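Local coordinates for protein alpha-1,3-glucanase (Paenibacillus glycanilyticus, PDB 6K0P) that hydrolyses the alpha-1,3-glycosidic links of alpha-1,3-glucan as a family 87 glycoside hydrolase, at residues P534-N547 with Q559-W573. The protein carries 1 engineered substitution. Residues are numbered along the deposited sequence; the frame is centred on the assembly and turned at random. Where two conformers were deposited one is given.
With SO4 (sulfate ion), chain E.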
loop_
_atom_site.group_PDB
_atom_site.type_symbol
_atom_site.label_atom_id
_atom_site.label_comp_id
_atom_site.label_asym_id
_atom_site.label_seq_id
_atom_site.Cartn_x
_atom_site.Cartn_y
_atom_site.Cartn_z
ATOM N N PRO A 534 26.615 -12.641 -11.433
ATOM C CA PRO A 534 25.834 -13.461 -10.496
ATOM C C PRO A 534 26.042 -13.046 -9.039
ATOM O O PRO A 534 26.810 -12.139 -8.716
ATOM C CB PRO A 534 26.374 -14.869 -10.750
ATOM C CG PRO A 534 27.794 -14.640 -11.205
ATOM C CD PRO A 534 27.789 -13.356 -11.973
ATOM N N ALA A 535 25.344 -13.752 -8.150
ATOM C CA ALA A 535 25.252 -13.347 -6.753
ATOM C C ALA A 535 26.450 -13.846 -5.957
ATOM O O ALA A 535 27.052 -14.878 -6.279
ATOM C CB ALA A 535 23.967 -13.887 -6.125
ATOM N N TYR A 536 26.778 -13.110 -4.893
ATOM C CA TYR A 536 27.940 -13.384 -4.053
ATOM C C TYR A 536 27.504 -13.662 -2.623
ATOM O O TYR A 536 26.737 -12.886 -2.039
ATOM C CB TYR A 536 28.912 -12.202 -4.065
ATOM C CG TYR A 536 29.823 -12.218 -5.271
ATOM C CD1 TYR A 536 29.323 -11.977 -6.552
ATOM C CD2 TYR A 536 31.177 -12.489 -5.131
ATOM C CE1 TYR A 536 30.160 -12.008 -7.659
ATOM C CE2 TYR A 536 32.014 -12.529 -6.234
ATOM C CZ TYR A 536 31.501 -12.286 -7.488
ATOM O OH TYR A 536 32.350 -12.318 -8.574
ATOM N N GLY A 537 28.020 -14.750 -2.057
ATOM C CA GLY A 537 27.761 -15.099 -0.673
ATOM C C GLY A 537 26.981 -16.391 -0.588
ATOM O O GLY A 537 27.448 -17.436 -1.046
ATOM N N GLY A 538 25.789 -16.346 -0.019
ATOM C CA GLY A 538 24.962 -17.537 0.007
ATOM C C GLY A 538 23.714 -17.301 0.827
ATOM O O GLY A 538 23.493 -16.214 1.373
ATOM N N ALA A 539 22.890 -18.345 0.893
ATOM C CA ALA A 539 21.684 -18.313 1.707
ATOM C C ALA A 539 21.349 -19.727 2.146
ATOM O O ALA A 539 21.631 -20.691 1.429
ATOM C CB ALA A 539 20.491 -17.714 0.942
ATOM N N SER A 540 20.740 -19.839 3.322
ATOM C CA SER A 540 20.315 -21.117 3.876
ATOM C C SER A 540 18.807 -21.264 3.746
ATOM O O SER A 540 18.062 -20.286 3.867
ATOM C CB SER A 540 20.700 -21.216 5.350
ATOM O OG SER A 540 22.103 -21.109 5.512
ATOM N N PHE A 541 18.366 -22.499 3.508
ATOM C CA PHE A 541 16.960 -22.821 3.290
ATOM C C PHE A 541 16.581 -23.995 4.175
ATOM O O PHE A 541 17.201 -25.060 4.095
ATOM C CB PHE A 541 16.705 -23.155 1.818
ATOM C CG PHE A 541 17.071 -22.037 0.885
ATOM C CD1 PHE A 541 18.394 -21.823 0.522
ATOM C CD2 PHE A 541 16.100 -21.168 0.405
ATOM C CE1 PHE A 541 18.746 -20.781 -0.319
ATOM C CE2 PHE A 541 16.437 -20.128 -0.439
ATOM C CZ PHE A 541 17.762 -19.924 -0.802
ATOM N N THR A 542 15.573 -23.799 5.018
ATOM C CA THR A 542 15.043 -24.844 5.883
ATOM C C THR A 542 13.543 -24.904 5.651
ATOM O O THR A 542 12.855 -23.890 5.801
ATOM C CB THR A 542 15.322 -24.511 7.348
ATOM O OG1 THR A 542 16.722 -24.279 7.530
ATOM C CG2 THR A 542 14.870 -25.653 8.257
ATOM N N ASN A 543 13.036 -26.080 5.292
ATOM C CA ASN A 543 11.597 -26.276 5.116
ATOM C C ASN A 543 11.024 -25.298 4.089
ATOM O O ASN A 543 9.990 -24.660 4.312
ATOM C CB ASN A 543 10.849 -26.193 6.449
ATOM C CG ASN A 543 9.453 -26.767 6.362
ATOM O OD1 ASN A 543 9.192 -27.666 5.561
ATOM N ND2 ASN A 543 8.542 -26.243 7.175
ATOM N N VAL A 544 11.706 -25.182 2.954
ATOM C CA VAL A 544 11.249 -24.349 1.847
ATOM C C VAL A 544 10.718 -25.286 0.769
ATOM O O VAL A 544 11.469 -26.084 0.193
ATOM C CB VAL A 544 12.360 -23.428 1.325
ATOM C CG1 VAL A 544 11.866 -22.635 0.111
ATOM C CG2 VAL A 544 12.826 -22.472 2.433
ATOM N N LYS A 545 9.414 -25.212 0.512
ATOM C CA LYS A 545 8.754 -26.054 -0.477
ATOM C C LYS A 545 8.453 -25.230 -1.723
ATOM O O LYS A 545 7.909 -24.124 -1.627
ATOM C CB LYS A 545 7.449 -26.621 0.088
ATOM C CG LYS A 545 7.625 -27.566 1.284
ATOM C CD LYS A 545 8.591 -28.706 0.949
ATOM C CE LYS A 545 8.421 -29.890 1.897
ATOM N NZ LYS A 545 8.835 -29.575 3.287
ATOM N N VAL A 546 8.812 -25.764 -2.888
ATOM C CA VAL A 546 8.430 -25.184 -4.171
ATOM C C VAL A 546 7.457 -26.147 -4.831
ATOM O O VAL A 546 7.805 -27.309 -5.088
ATOM C CB VAL A 546 9.649 -24.927 -5.066
ATOM C CG1 VAL A 546 9.203 -24.427 -6.434
ATOM C CG2 VAL A 546 10.595 -23.929 -4.413
ATOM N N ASN A 547 6.243 -25.675 -5.110
ATOM C CA ASN A 547 5.169 -26.538 -5.593
ATOM C C ASN A 547 4.707 -26.076 -6.966
ATOM O O ASN A 547 4.306 -24.920 -7.136
ATOM C CB ASN A 547 3.999 -26.537 -4.610
ATOM C CG ASN A 547 4.412 -26.970 -3.230
ATOM O OD1 ASN A 547 5.050 -28.016 -3.058
ATOM N ND2 ASN A 547 4.077 -26.162 -2.231
ATOM N N GLN A 559 25.257 -21.653 -12.383
ATOM C CA GLN A 559 25.878 -20.489 -13.003
ATOM C C GLN A 559 26.278 -19.425 -11.999
ATOM O O GLN A 559 26.672 -18.323 -12.402
ATOM C CB GLN A 559 24.934 -19.870 -14.036
ATOM C CG GLN A 559 24.554 -20.792 -15.166
ATOM C CD GLN A 559 23.489 -20.174 -16.039
ATOM O OE1 GLN A 559 23.792 -19.390 -16.942
ATOM N NE2 GLN A 559 22.227 -20.487 -15.744
ATOM N N SER A 560 26.174 -19.723 -10.707
ATOM C CA SER A 560 26.487 -18.769 -9.645
ATOM C C SER A 560 27.595 -19.349 -8.775
ATOM O O SER A 560 27.347 -19.795 -7.642
ATOM C CB SER A 560 25.241 -18.396 -8.846
ATOM O OG SER A 560 24.190 -18.016 -9.728
ATOM N N PRO A 561 28.837 -19.357 -9.280
ATOM C CA PRO A 561 29.935 -20.018 -8.560
ATOM C C PRO A 561 30.384 -19.295 -7.306
ATOM O O PRO A 561 31.165 -19.876 -6.542
ATOM C CB PRO A 561 31.060 -20.058 -9.603
ATOM C CG PRO A 561 30.810 -18.873 -10.462
ATOM C CD PRO A 561 29.296 -18.748 -10.544
ATOM N N ASN A 562 29.937 -18.059 -7.074
ATOM C CA ASN A 562 30.296 -17.295 -5.885
ATOM C C ASN A 562 29.207 -17.325 -4.819
ATOM O O ASN A 562 29.330 -16.624 -3.806
ATOM C CB ASN A 562 30.588 -15.838 -6.261
ATOM C CG ASN A 562 31.372 -15.711 -7.552
ATOM O OD1 ASN A 562 30.801 -15.504 -8.633
ATOM N ND2 ASN A 562 32.694 -15.827 -7.449
ATOM N N PHE A 563 28.143 -18.100 -5.033
ATOM C CA PHE A 563 26.977 -18.130 -4.158
ATOM C C PHE A 563 26.708 -19.570 -3.756
ATOM O O PHE A 563 26.621 -20.447 -4.622
ATOM C CB PHE A 563 25.744 -17.575 -4.888
ATOM C CG PHE A 563 24.562 -17.313 -3.980
ATOM C CD1 PHE A 563 24.415 -16.078 -3.380
ATOM C CD2 PHE A 563 23.602 -18.293 -3.732
ATOM C CE1 PHE A 563 23.330 -15.808 -2.551
ATOM C CE2 PHE A 563 22.510 -18.021 -2.897
ATOM C CZ PHE A 563 22.388 -16.776 -2.313
ATOM N N THR A 564 26.572 -19.817 -2.456
ATOM C CA THR A 564 26.319 -21.161 -1.944
ATOM C C THR A 564 24.890 -21.263 -1.429
ATOM O O THR A 564 24.513 -20.569 -0.478
ATOM C CB THR A 564 27.308 -21.524 -0.836
ATOM O OG1 THR A 564 28.633 -21.556 -1.379
ATOM C CG2 THR A 564 26.957 -22.884 -0.248
ATOM N N VAL A 565 24.101 -22.126 -2.057
ATOM C CA VAL A 565 22.781 -22.496 -1.561
ATOM C C VAL A 565 22.981 -23.608 -0.542
ATOM O O VAL A 565 23.565 -24.651 -0.861
ATOM C CB VAL A 565 21.884 -22.982 -2.711
ATOM C CG1 VAL A 565 20.518 -23.434 -2.186
ATOM C CG2 VAL A 565 21.734 -21.911 -3.777
ATOM N N THR A 566 22.521 -23.394 0.682
ATOM C CA THR A 566 22.592 -24.410 1.734
ATOM C C THR A 566 21.195 -24.967 1.977
ATOM O O THR A 566 20.313 -24.252 2.460
ATOM C CB THR A 566 23.178 -23.833 3.020
ATOM O OG1 THR A 566 24.523 -23.404 2.772
ATOM C CG2 THR A 566 23.185 -24.890 4.127
ATOM N N ARG A 567 21.003 -26.246 1.659
ATOM C CA ARG A 567 19.740 -26.937 1.918
ATOM C C ARG A 567 19.878 -27.616 3.274
ATOM O O ARG A 567 20.398 -28.727 3.386
ATOM C CB ARG A 567 19.462 -27.955 0.820
ATOM C CG ARG A 567 19.199 -27.358 -0.562
ATOM C CD ARG A 567 19.352 -28.440 -1.617
ATOM N NE ARG A 567 18.944 -28.031 -2.960
ATOM C CZ ARG A 567 19.704 -27.328 -3.796
ATOM N NH1 ARG A 567 20.917 -26.920 -3.434
ATOM N NH2 ARG A 567 19.248 -27.016 -4.998
ATOM N N VAL A 568 19.417 -26.938 4.324
ATOM C CA VAL A 568 19.581 -27.468 5.677
ATOM C C VAL A 568 18.770 -28.748 5.851
ATOM O O VAL A 568 19.310 -29.809 6.189
ATOM C CB VAL A 568 19.220 -26.400 6.725
ATOM C CG1 VAL A 568 19.408 -26.961 8.126
ATOM C CG2 VAL A 568 20.078 -25.153 6.527
ATOM N N SER A 569 17.466 -28.666 5.610
ATOM C CA SER A 569 16.548 -29.788 5.741
ATOM C C SER A 569 15.199 -29.349 5.194
ATOM O O SER A 569 14.916 -28.149 5.087
ATOM C CB SER A 569 16.386 -30.215 7.201
ATOM O OG SER A 569 15.807 -29.175 7.976
ATOM N N GLY A 570 14.374 -30.334 4.846
ATOM C CA GLY A 570 12.978 -30.082 4.541
ATOM C C GLY A 570 12.692 -29.401 3.221
ATOM O O GLY A 570 11.580 -28.902 3.032
ATOM N N ASN A 571 13.647 -29.365 2.297
ATOM C CA ASN A 571 13.441 -28.731 1.000
ATOM C C ASN A 571 13.141 -29.788 -0.055
ATOM O O ASN A 571 13.775 -30.848 -0.083
ATOM C CB ASN A 571 14.672 -27.915 0.588
ATOM C CG ASN A 571 15.109 -26.929 1.665
ATOM O OD1 ASN A 571 14.388 -25.984 1.987
ATOM N ND2 ASN A 571 16.297 -27.143 2.226
ATOM N N ASN A 572 12.175 -29.502 -0.929
ATOM C CA ASN A 572 11.822 -30.429 -2.006
ATOM C C ASN A 572 12.442 -30.031 -3.344
ATOM O O ASN A 572 11.843 -30.210 -4.415
ATOM C CB ASN A 572 10.308 -30.611 -2.107
ATOM C CG ASN A 572 9.606 -29.393 -2.668
ATOM O OD1 ASN A 572 10.114 -28.280 -2.569
ATOM N ND2 ASN A 572 8.436 -29.601 -3.275
ATOM N N TRP A 573 13.663 -29.500 -3.301
ATOM C CA TRP A 573 14.364 -29.026 -4.487
ATOM C C TRP A 573 15.861 -28.956 -4.180
ATOM O O TRP A 573 16.658 -28.619 -5.065
ATOM C CB TRP A 573 13.851 -27.636 -4.885
ATOM C CG TRP A 573 13.902 -26.711 -3.722
ATOM C CD1 TRP A 573 12.939 -26.537 -2.769
ATOM C CD2 TRP A 573 15.001 -25.874 -3.341
ATOM N NE1 TRP A 573 13.367 -25.631 -1.825
ATOM C CE2 TRP A 573 14.628 -25.212 -2.154
ATOM C CE3 TRP A 573 16.261 -25.615 -3.890
ATOM C CZ2 TRP A 573 15.472 -24.316 -1.501
ATOM C CZ3 TRP A 573 17.099 -24.713 -3.241
ATOM C CH2 TRP A 573 16.701 -24.084 -2.057
HETATM S S SO4 E . 21.472 -23.423 -13.549
HETATM O O1 SO4 E . 22.355 -22.281 -13.437
HETATM O O2 SO4 E . 21.866 -24.178 -14.760
HETATM O O3 SO4 E . 21.577 -24.288 -12.386
HETATM O O4 SO4 E . 20.064 -23.022 -13.662
HETATM O O HOH W 1 23.330 -15.551 -8.943
HETATM O O HOH W 2 28.165 -16.345 -8.410
HETATM O O HOH W 3 31.563 -14.475 -10.998
HETATM O O HOH W 4 10.029 -28.509 -6.285
#
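W573 turns the edge of its indole to a face of F541, with planes at 88° and W573 CH2 3.6 Å from F541 CG. This is a T-shaped pair on the tightly packed side, where I522 of strand 520-524 touches both side chains. W573 NE1 also donates to V544 O at 2.8 Å, from above the carbonyl plane. G538 CA sits over the face of the F563 ring, 3.5 Å from the ring centroid. A535 CB and A539 CB also touch this ring. CG of F563 is anti to the backbone N (chi1 -169°), which carries the ring back over 534-547.

Strands 537-541 and 563-569 pair in parallel, as successive coils of the right-handed beta-helix. The other sheet face, with S540, T564 and T566, is looser and nearer solvent. At the coil's start, the N562 amide stacks on the Y536 ring, 7° from parallel, with N562 CG 3.4 Å from Y536 CZ. A leucine in place of Y536 would probably leave the amide without its flat support.

Across the corner at 542-543, N571 donates from ND2 to F541 O and accepts from V544 N at OD1. N572 pairs with both V546 N and V546 O. Beyond S569, side-chain amides thus take the place of backbone strand bonds at the end of this domain construct.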